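Local coordinates for outer protein YopM (Yersinia pestis, PDB 1JL5), which acts as a leucine-rich repeat effector and virulence factor that probably alters host cell physiology to promote bacterial survival in host tissues, at the interface of chains A and B. Numbering follows the deposited sequence. Chains: chain A/B, outer protein YopM.

The interface of chains A and B. Residues chain A 54-55, 57, 80-82; chain B 298, 300, 317-318, 338.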
loop_
_atom_site.group_PDB
_atom_site.type_symbol
_atom_site.label_atom_id
_atom_site.label_comp_id
_atom_site.label_asym_id
_atom_site.label_seq_id
_atom_site.Cartn_x
_atom_site.Cartn_y
_atom_site.Cartn_z
ATOM N N ASN A 54 -34.783 -5.009 6.523
ATOM C CA ASN A 54 -33.582 -5.821 6.406
ATOM C C ASN A 54 -33.134 -6.088 4.981
ATOM O O ASN A 54 -32.312 -6.966 4.739
ATOM C CB ASN A 54 -33.740 -7.137 7.164
ATOM C CG ASN A 54 -33.532 -6.968 8.653
ATOM O OD1 ASN A 54 -33.207 -7.923 9.358
ATOM N ND2 ASN A 54 -33.724 -5.745 9.145
ATOM N N GLY A 55 -33.671 -5.322 4.043
ATOM C CA GLY A 55 -33.286 -5.469 2.653
ATOM C C GLY A 55 -33.405 -6.864 2.081
ATOM O O GLY A 55 -32.847 -7.150 1.021
ATOM N N GLN A 57 -34.614 -9.625 -0.059
ATOM C CA GLN A 57 -35.299 -9.596 -1.332
ATOM C C GLN A 57 -36.116 -10.863 -1.489
ATOM O O GLN A 57 -35.896 -11.672 -2.384
ATOM C CB GLN A 57 -34.268 -9.442 -2.441
ATOM C CG GLN A 57 -33.482 -8.158 -2.266
ATOM C CD GLN A 57 -32.329 -8.041 -3.218
ATOM O OE1 GLN A 57 -31.397 -8.840 -3.180
ATOM N NE2 GLN A 57 -32.379 -7.038 -4.084
ATOM N N ASN A 80 -27.436 -13.779 -2.857
ATOM C CA ASN A 80 -27.408 -12.390 -2.450
ATOM C C ASN A 80 -28.771 -11.718 -2.404
ATOM O O ASN A 80 -28.948 -10.616 -2.924
ATOM C CB ASN A 80 -26.474 -11.622 -3.384
ATOM C CG ASN A 80 -26.012 -10.327 -2.786
ATOM O OD1 ASN A 80 -25.652 -10.280 -1.611
ATOM N ND2 ASN A 80 -26.014 -9.265 -3.582
ATOM N N LEU A 81 -29.732 -12.380 -1.771
ATOM C CA LEU A 81 -31.068 -11.822 -1.652
ATOM C C LEU A 81 -31.301 -11.372 -0.224
ATOM O O LEU A 81 -32.410 -11.004 0.151
ATOM C CB LEU A 81 -32.112 -12.857 -2.068
ATOM C CG LEU A 81 -32.037 -13.247 -3.545
ATOM C CD1 LEU A 81 -33.174 -14.201 -3.895
ATOM C CD2 LEU A 81 -32.116 -11.984 -4.398
ATOM N N GLY A 82 -30.237 -11.403 0.569
ATOM C CA GLY A 82 -30.321 -10.988 1.955
ATOM C C GLY A 82 -31.328 -11.780 2.757
ATOM O O GLY A 82 -31.811 -11.320 3.788
ATOM N N ASN B 298 -32.540 -1.152 -4.786
ATOM C CA ASN B 298 -31.944 -2.479 -4.749
ATOM C C ASN B 298 -30.433 -2.431 -4.872
ATOM O O ASN B 298 -29.797 -3.427 -5.206
ATOM C CB ASN B 298 -32.516 -3.322 -5.882
ATOM C CG ASN B 298 -34.018 -3.237 -5.949
ATOM O OD1 ASN B 298 -34.704 -3.530 -4.971
ATOM N ND2 ASN B 298 -34.542 -2.820 -7.100
ATOM N N TYR B 300 -26.782 -2.826 -4.162
ATOM C CA TYR B 300 -26.042 -3.700 -3.263
ATOM C C TYR B 300 -24.723 -3.027 -2.948
ATOM O O TYR B 300 -24.210 -3.090 -1.832
ATOM C CB TYR B 300 -25.695 -5.032 -3.923
ATOM C CG TYR B 300 -26.846 -5.961 -4.182
ATOM C CD1 TYR B 300 -27.831 -6.175 -3.216
ATOM C CD2 TYR B 300 -26.916 -6.687 -5.371
ATOM C CE1 TYR B 300 -28.852 -7.092 -3.430
ATOM C CE2 TYR B 300 -27.926 -7.600 -5.594
ATOM C CZ TYR B 300 -28.889 -7.801 -4.623
ATOM O OH TYR B 300 -29.884 -8.713 -4.854
ATOM N N PRO B 317 -32.142 -0.608 1.946
ATOM C CA PRO B 317 -31.904 -1.756 2.824
ATOM C C PRO B 317 -31.167 -2.893 2.125
ATOM O O PRO B 317 -30.656 -3.799 2.767
ATOM C CB PRO B 317 -33.316 -2.143 3.273
ATOM C CG PRO B 317 -34.174 -1.681 2.139
ATOM C CD PRO B 317 -33.582 -0.336 1.818
ATOM N N SER B 318 -31.104 -2.829 0.804
ATOM C CA SER B 318 -30.425 -3.850 0.018
ATOM C C SER B 318 -28.911 -3.650 0.027
ATOM O O SER B 318 -28.146 -4.565 -0.288
ATOM C CB SER B 318 -30.904 -3.771 -1.419
ATOM O OG SER B 318 -30.733 -2.448 -1.896
ATOM N N ARG B 338 -28.567 -4.948 6.005
ATOM C CA ARG B 338 -27.936 -5.877 5.082
ATOM C C ARG B 338 -26.488 -5.471 4.824
ATOM O O ARG B 338 -25.708 -6.250 4.290
ATOM C CB ARG B 338 -28.690 -5.910 3.750
ATOM C CG ARG B 338 -29.146 -7.296 3.364
ATOM C CD ARG B 338 -28.632 -7.726 2.009
ATOM N NE ARG B 338 -29.722 -7.796 1.049
ATOM C CZ ARG B 338 -29.629 -8.329 -0.161
ATOM N NH1 ARG B 338 -28.484 -8.852 -0.584
ATOM N NH2 ARG B 338 -30.691 -8.341 -0.950
HETATM O O HOH W 1 -28.860 -10.898 -5.659
#
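Two side chains of one YopM copy, B:Arg338 and B:Tyr300, plug into main-chain carbonyls and amide side chains of the other at a two-fold subunit interface, in keeping with the homotetrameric assembly; the patch hides 277 Å² of protein surface. B:Arg338 grips A:Gly55 O side-on with two nitrogens. B:Arg338 NH2 approaches at 3.2 Å from A:Gly55 O and within its carbonyl plane, whereas B:Arg338 NE, also 3.2 Å from A:Gly55 O, stands well above that plane. Both bonds lie close to the guanidinium plane; on the acceptor side the NH2 bond is well placed, while the NE bond is poorly directed. On its other side, B:Arg338 NH1 donates to A:Asn80 O at 3.0 Å, again from above the carbonyl plane, with a C=O...donor angle of 100°. This spread of bonds should fix the guanidinium's rotation. One of its faces lies against the A:Leu81-A:Gly82 peptide, with A:Gly82 N over its centre, while B:Ser318 O sits off-centre beyond the opposite face.

B:Tyr300 meets A:Asn80 at its hydroxyl and over one ring face. The phenol B:Tyr300 OH hydrogen-bonds A:Asn80 O at 2.9 Å, and water 1 bridges the same two oxygens. The amide nitrogen A:Asn80 ND2 hangs 3.1 Å above the ring plane over its centre. A:Asn80 CG lies anti to the backbone N (chi1 -160°), which carries the amide over the ring while the carbonyl serves both partners. A:Gln57, extended beyond CG, comes tip to tip with B:Tyr300, its amide 84° from the ring plane. The A:Gln57 OE1 contacts to B:Tyr300 OH and B:Arg338 NH2 are too short to be real, so no bond is inferred from them.

Bends at chi2 and chi3 steer the B:Arg338 chain past A:Gly82 to its carbonyl targets. Farther out, B:Pro317 packs its ring against A:Gly55, B:Pro317 CB lying 3.4 Å from A:Gly55 CA.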